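Local coordinates for putative 2OG-Fe(II) oxygenase family protein (Caulobacter crescentus CB15, PDB 3OOX), which probably acts as an iron(II)- and 2-oxoglutarate-dependent oxygenase, perhaps one that forms ethylene from 2-oxoglutarate and oxidises L-arginine, at residues Ile277-Asn282 and Asn288-Pro293; Asn240-Ser245 and Gln281-Ala286. All blocks are in the same frame, centred on the assembly; numbering follows the deposited sequence.

Interaction 1: residues Ile277-Asn282 and Asn288-Pro293; sequences IKTLQN and NPDRYP. With EDO (1,2-ethanediol), chain H.
Thr279 lays its hydroxyl against the carboxylate of Asp290 and beside the start of the Tyr292 side chain. The two side chains of Thr279 and Asp290 approach from opposite directions. Thr279 OG1 donates to Asp290 OD1 over 2.7 Å, on the syn side and 25° out of the carboxylate plane. With chi1 at -43°, OG1 sits beside the backbone N of Thr279, and this turns it to the acid. Tyr292 N reaches Asp290 OD1 from the other face of the carboxylate, at 3.0 Å. Two donors, one on each face, thus grip Asp290 OD1 and help to fix the turn of the carboxylate. Thr279 OG1 also lies 3.6 Å from Tyr292 CB, at the ring edge. Water 1 takes a bond from Thr279 N and gives one to Tyr292 O. Water 2 links Gln281 NE2 to Asp290 OD2, 2.8 Å from the latter. The Tyr292 hydroxyl bonds to Asn241 OD1. An alanine in place of Asp290 would probably leave Thr279 OG1 and Tyr292 N without their shared acceptor and free the turn to shift. The bond from Tyr292 N back to Asp290 OD1 is that of an Asx turn, here buttressed by a threonine from the same long loop between strands 276-277 and 296-297.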
# COMPACT_ATOMS: atom_id res chain seq x y z
N ILE A 277 -2.02 15.60 12.11
CA ILE A 277 -2.77 14.49 12.64
C ILE A 277 -3.09 14.81 14.09
O ILE A 277 -2.21 14.82 14.95
CB ILE A 277 -1.99 13.13 12.53
CG1 ILE A 277 -1.57 12.86 11.08
CG2 ILE A 277 -2.81 11.98 13.11
CD1 ILE A 277 -0.61 11.68 10.97
N LYS A 278 -4.37 15.07 14.33
CA LYS A 278 -4.90 15.40 15.65
C LYS A 278 -6.09 14.49 15.91
O LYS A 278 -6.99 14.34 15.08
CB LYS A 278 -5.27 16.88 15.72
CG LYS A 278 -5.95 17.28 17.02
CD LYS A 278 -6.20 18.78 17.08
CE LYS A 278 -6.77 19.18 18.44
NZ LYS A 278 -8.10 18.55 18.70
N THR A 279 -6.08 13.83 17.07
CA THR A 279 -7.02 12.74 17.32
C THR A 279 -8.46 13.15 17.07
O THR A 279 -8.91 14.21 17.55
CB THR A 279 -6.89 12.23 18.76
OG1 THR A 279 -5.49 12.12 19.10
CG2 THR A 279 -7.65 10.88 18.92
N LEU A 280 -9.20 12.32 16.35
CA LEU A 280 -10.62 12.59 16.11
C LEU A 280 -11.34 12.57 17.45
O LEU A 280 -11.27 11.59 18.21
CB LEU A 280 -11.22 11.57 15.16
CG LEU A 280 -10.66 11.56 13.73
CD1 LEU A 280 -11.25 10.39 12.96
CD2 LEU A 280 -10.95 12.87 13.00
N GLN A 281 -12.07 13.64 17.76
CA GLN A 281 -12.67 13.72 19.07
C GLN A 281 -13.74 12.67 19.28
O GLN A 281 -13.93 12.21 20.39
CB GLN A 281 -13.19 15.13 19.37
CG GLN A 281 -12.06 16.05 19.87
CD GLN A 281 -11.50 15.61 21.24
OE1 GLN A 281 -12.25 15.35 22.19
NE2 GLN A 281 -10.17 15.53 21.33
N ASN A 282 -14.41 12.25 18.20
CA ASN A 282 -15.41 11.19 18.34
C ASN A 282 -14.82 9.79 18.53
O ASN A 282 -15.56 8.84 18.80
CB ASN A 282 -16.48 11.25 17.23
CG ASN A 282 -15.96 10.87 15.88
OD1 ASN A 282 -14.78 10.58 15.71
ND2 ASN A 282 -16.86 10.88 14.89
N ASN A 288 -11.81 4.73 25.89
CA ASN A 288 -10.71 4.85 24.96
C ASN A 288 -10.19 6.29 25.00
O ASN A 288 -10.47 7.08 24.09
CB ASN A 288 -11.16 4.49 23.54
CG ASN A 288 -10.00 4.41 22.55
OD1 ASN A 288 -8.88 4.04 22.92
ND2 ASN A 288 -10.27 4.77 21.29
N PRO A 289 -9.46 6.64 26.09
CA PRO A 289 -8.92 8.00 26.16
C PRO A 289 -7.90 8.29 25.08
O PRO A 289 -7.35 7.37 24.46
CB PRO A 289 -8.28 8.08 27.57
CG PRO A 289 -8.20 6.66 28.07
CD PRO A 289 -9.22 5.85 27.31
N ASP A 290 -7.66 9.58 24.86
CA ASP A 290 -6.75 10.02 23.82
C ASP A 290 -5.33 9.50 24.07
O ASP A 290 -4.69 9.83 25.08
CB ASP A 290 -6.78 11.55 23.77
CG ASP A 290 -6.17 12.13 22.52
OD1 ASP A 290 -5.57 11.41 21.69
OD2 ASP A 290 -6.30 13.35 22.40
N ARG A 291 -4.85 8.66 23.13
CA ARG A 291 -3.50 8.11 23.22
C ARG A 291 -2.46 9.06 22.66
O ARG A 291 -1.25 8.83 22.83
CB ARG A 291 -3.45 6.78 22.46
CG ARG A 291 -4.44 5.80 22.93
CD ARG A 291 -4.40 4.56 22.05
NE ARG A 291 -5.63 3.80 22.24
CZ ARG A 291 -5.75 2.50 22.02
NH1 ARG A 291 -4.73 1.76 21.57
NH2 ARG A 291 -6.92 1.92 22.22
N TYR A 292 -2.91 10.14 22.02
CA TYR A 292 -2.04 11.04 21.29
C TYR A 292 -2.31 12.51 21.65
O TYR A 292 -2.74 13.28 20.81
CB TYR A 292 -2.21 10.80 19.78
CG TYR A 292 -2.10 9.31 19.43
CD1 TYR A 292 -0.86 8.69 19.43
CD2 TYR A 292 -3.23 8.54 19.11
CE1 TYR A 292 -0.73 7.34 19.14
CE2 TYR A 292 -3.11 7.18 18.82
CZ TYR A 292 -1.86 6.60 18.82
OH TYR A 292 -1.74 5.26 18.52
N PRO A 293 -2.03 12.88 22.91
CA PRO A 293 -2.35 14.24 23.33
C PRO A 293 -1.54 15.31 22.59
O PRO A 293 -1.99 16.46 22.54
CB PRO A 293 -2.01 14.24 24.82
CG PRO A 293 -0.99 13.18 25.00
CD PRO A 293 -1.37 12.12 23.98
C1 EDO H . -13.14 15.95 14.80
O1 EDO H . -12.21 15.83 15.92
C2 EDO H . -13.97 14.70 14.48
O2 EDO H . -14.70 14.16 15.61
O HOH W 1 -3.66 14.72 18.74
O HOH W 2 -8.52 14.76 23.36

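Interaction 2: residues Asn240-Ser245 and Gln281-Ala286; sequences NNVLPS and QNCVTA. With EDO (1,2-ethanediol), chain H.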
# COMPACT_ATOMS: atom_id res chain seq x y z
N ASN A 240 -7.48 7.27 16.97
CA ASN A 240 -7.24 6.81 18.35
C ASN A 240 -7.35 5.30 18.44
O ASN A 240 -7.87 4.72 19.42
CB ASN A 240 -8.23 7.45 19.32
CG ASN A 240 -7.69 7.50 20.73
OD1 ASN A 240 -6.47 7.62 20.95
ND2 ASN A 240 -8.60 7.48 21.72
N ASN A 241 -6.80 4.67 17.40
CA ASN A 241 -6.74 3.20 17.27
C ASN A 241 -8.08 2.48 17.10
O ASN A 241 -8.14 1.26 17.15
CB ASN A 241 -5.90 2.60 18.42
CG ASN A 241 -4.43 3.02 18.34
OD1 ASN A 241 -4.13 4.18 18.30
ND2 ASN A 241 -3.54 2.04 18.27
N VAL A 242 -9.14 3.22 16.82
CA VAL A 242 -10.44 2.64 16.50
C VAL A 242 -10.31 1.76 15.23
O VAL A 242 -10.83 0.66 15.19
CB VAL A 242 -11.52 3.73 16.33
CG1 VAL A 242 -12.77 3.15 15.66
CG2 VAL A 242 -11.89 4.34 17.70
N LEU A 243 -9.59 2.27 14.22
CA LEU A 243 -9.25 1.45 13.06
C LEU A 243 -7.80 0.99 13.20
O LEU A 243 -6.88 1.81 13.21
CB LEU A 243 -9.43 2.23 11.76
CG LEU A 243 -10.84 2.80 11.50
CD1 LEU A 243 -10.94 3.49 10.16
CD2 LEU A 243 -11.93 1.71 11.58
N PRO A 244 -7.58 -0.34 13.30
CA PRO A 244 -6.23 -0.84 13.62
C PRO A 244 -5.37 -1.01 12.37
O PRO A 244 -5.88 -1.40 11.32
CB PRO A 244 -6.51 -2.20 14.22
CG PRO A 244 -7.79 -2.66 13.49
CD PRO A 244 -8.60 -1.42 13.32
N SER A 245 -4.08 -0.68 12.50
CA SER A 245 -3.06 -0.99 11.50
C SER A 245 -2.49 -2.34 11.89
O SER A 245 -1.83 -2.48 12.93
CB SER A 245 -1.98 0.06 11.50
OG SER A 245 -0.99 -0.29 10.58
N GLN A 281 -12.07 13.64 17.76
CA GLN A 281 -12.67 13.72 19.07
C GLN A 281 -13.74 12.67 19.28
O GLN A 281 -13.93 12.21 20.39
CB GLN A 281 -13.19 15.13 19.37
CG GLN A 281 -12.06 16.05 19.87
CD GLN A 281 -11.50 15.61 21.24
OE1 GLN A 281 -12.25 15.35 22.19
NE2 GLN A 281 -10.17 15.53 21.33
N ASN A 282 -14.41 12.25 18.20
CA ASN A 282 -15.41 11.19 18.34
C ASN A 282 -14.82 9.79 18.53
O ASN A 282 -15.56 8.84 18.80
CB ASN A 282 -16.48 11.25 17.23
CG ASN A 282 -15.96 10.87 15.88
OD1 ASN A 282 -14.78 10.58 15.71
ND2 ASN A 282 -16.86 10.88 14.89
N CYS A 283 -13.49 9.69 18.41
CA CYS A 283 -12.76 8.47 18.77
C CYS A 283 -12.14 8.52 20.16
O CYS A 283 -11.43 7.58 20.56
CB CYS A 283 -11.68 8.18 17.73
SG CYS A 283 -12.35 7.87 16.08
N VAL A 284 -12.41 9.60 20.91
CA VAL A 284 -11.91 9.78 22.26
C VAL A 284 -13.12 9.64 23.18
O VAL A 284 -14.09 10.42 23.07
CB VAL A 284 -11.22 11.15 22.44
CG1 VAL A 284 -10.83 11.37 23.90
CG2 VAL A 284 -10.01 11.27 21.51
N THR A 285 -13.06 8.65 24.07
CA THR A 285 -14.16 8.34 24.98
C THR A 285 -13.58 8.01 26.35
O THR A 285 -12.35 7.90 26.51
CB THR A 285 -14.96 7.12 24.49
OG1 THR A 285 -14.09 5.97 24.48
CG2 THR A 285 -15.56 7.37 23.07
N ALA A 286 -14.46 7.84 27.34
CA ALA A 286 -14.06 7.36 28.66
C ALA A 286 -13.29 6.06 28.61
O ALA A 286 -12.28 5.90 29.31
CB ALA A 286 -15.30 7.20 29.57
C1 EDO H . -13.14 15.95 14.80
O1 EDO H . -12.21 15.83 15.92
C2 EDO H . -13.97 14.70 14.48
O2 EDO H . -14.70 14.16 15.61
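The backbones come closest at Asn240 and Cys283, whose CA atoms are 5.8 Å apart, where the end of helix 233-238 meets the short 3-10 segment 281-283. Asn240 ND2 donates to Cys283 O at 3.1 Å, with an N-H...O angle of 162°. The oxygen lies in the amide plane of Asn240, but the donor stands above the carbonyl plane of Cys283, 36° out of it. With chi1 at -155° the amide swings out opposite the backbone N, which brings ND2 up to the Cys283 carbonyl. Asn240 CB packs on Cys283 CB at 3.9 Å. Val242 adds one methyl: its CG2 touches Cys283 CB at 3.8 Å and lies 3.9 Å from Cys283 SG. Val284 CG2 comes alongside Asn240 ND2 at 4.0 Å. The 3-10 turn is closed by a bond from Val284 N to Gln281 O. On it, Gln281 N and Asn282 N hold an ethanediol, probably from the crystallisation liquor. Asn240 has positive phi and is the C-prime residue of a Schellman motif. Its amide also bonds to Arg291 N through OD1 and to Pro289 O through ND2. The buried amide of this helix-ending residue therefore has its polar atoms satisfied by backbone groups of the later loop.

In the fold
From the N terminus, the chain first leaves helix 233-238 into residues 240-245. It then runs through strands 248-250, 262-269 and 276-277 before it returns. Interaction 2 closes this longer loop when residues 281-286 come back to the helix end. Interaction 1 closes a short loop, with five residues between 277-282 and 288-293. The two contacts share Gln281 and Asn282, and their spans overlap from 277 to 286. The chain continues past interaction 2 to finish interaction 1, so they cross rather than nest. Asn240 O also accepts from Asn288 ND2. Together the contacts tie the C-terminal end of helix 233-238 to both limbs of the 277-293 loop.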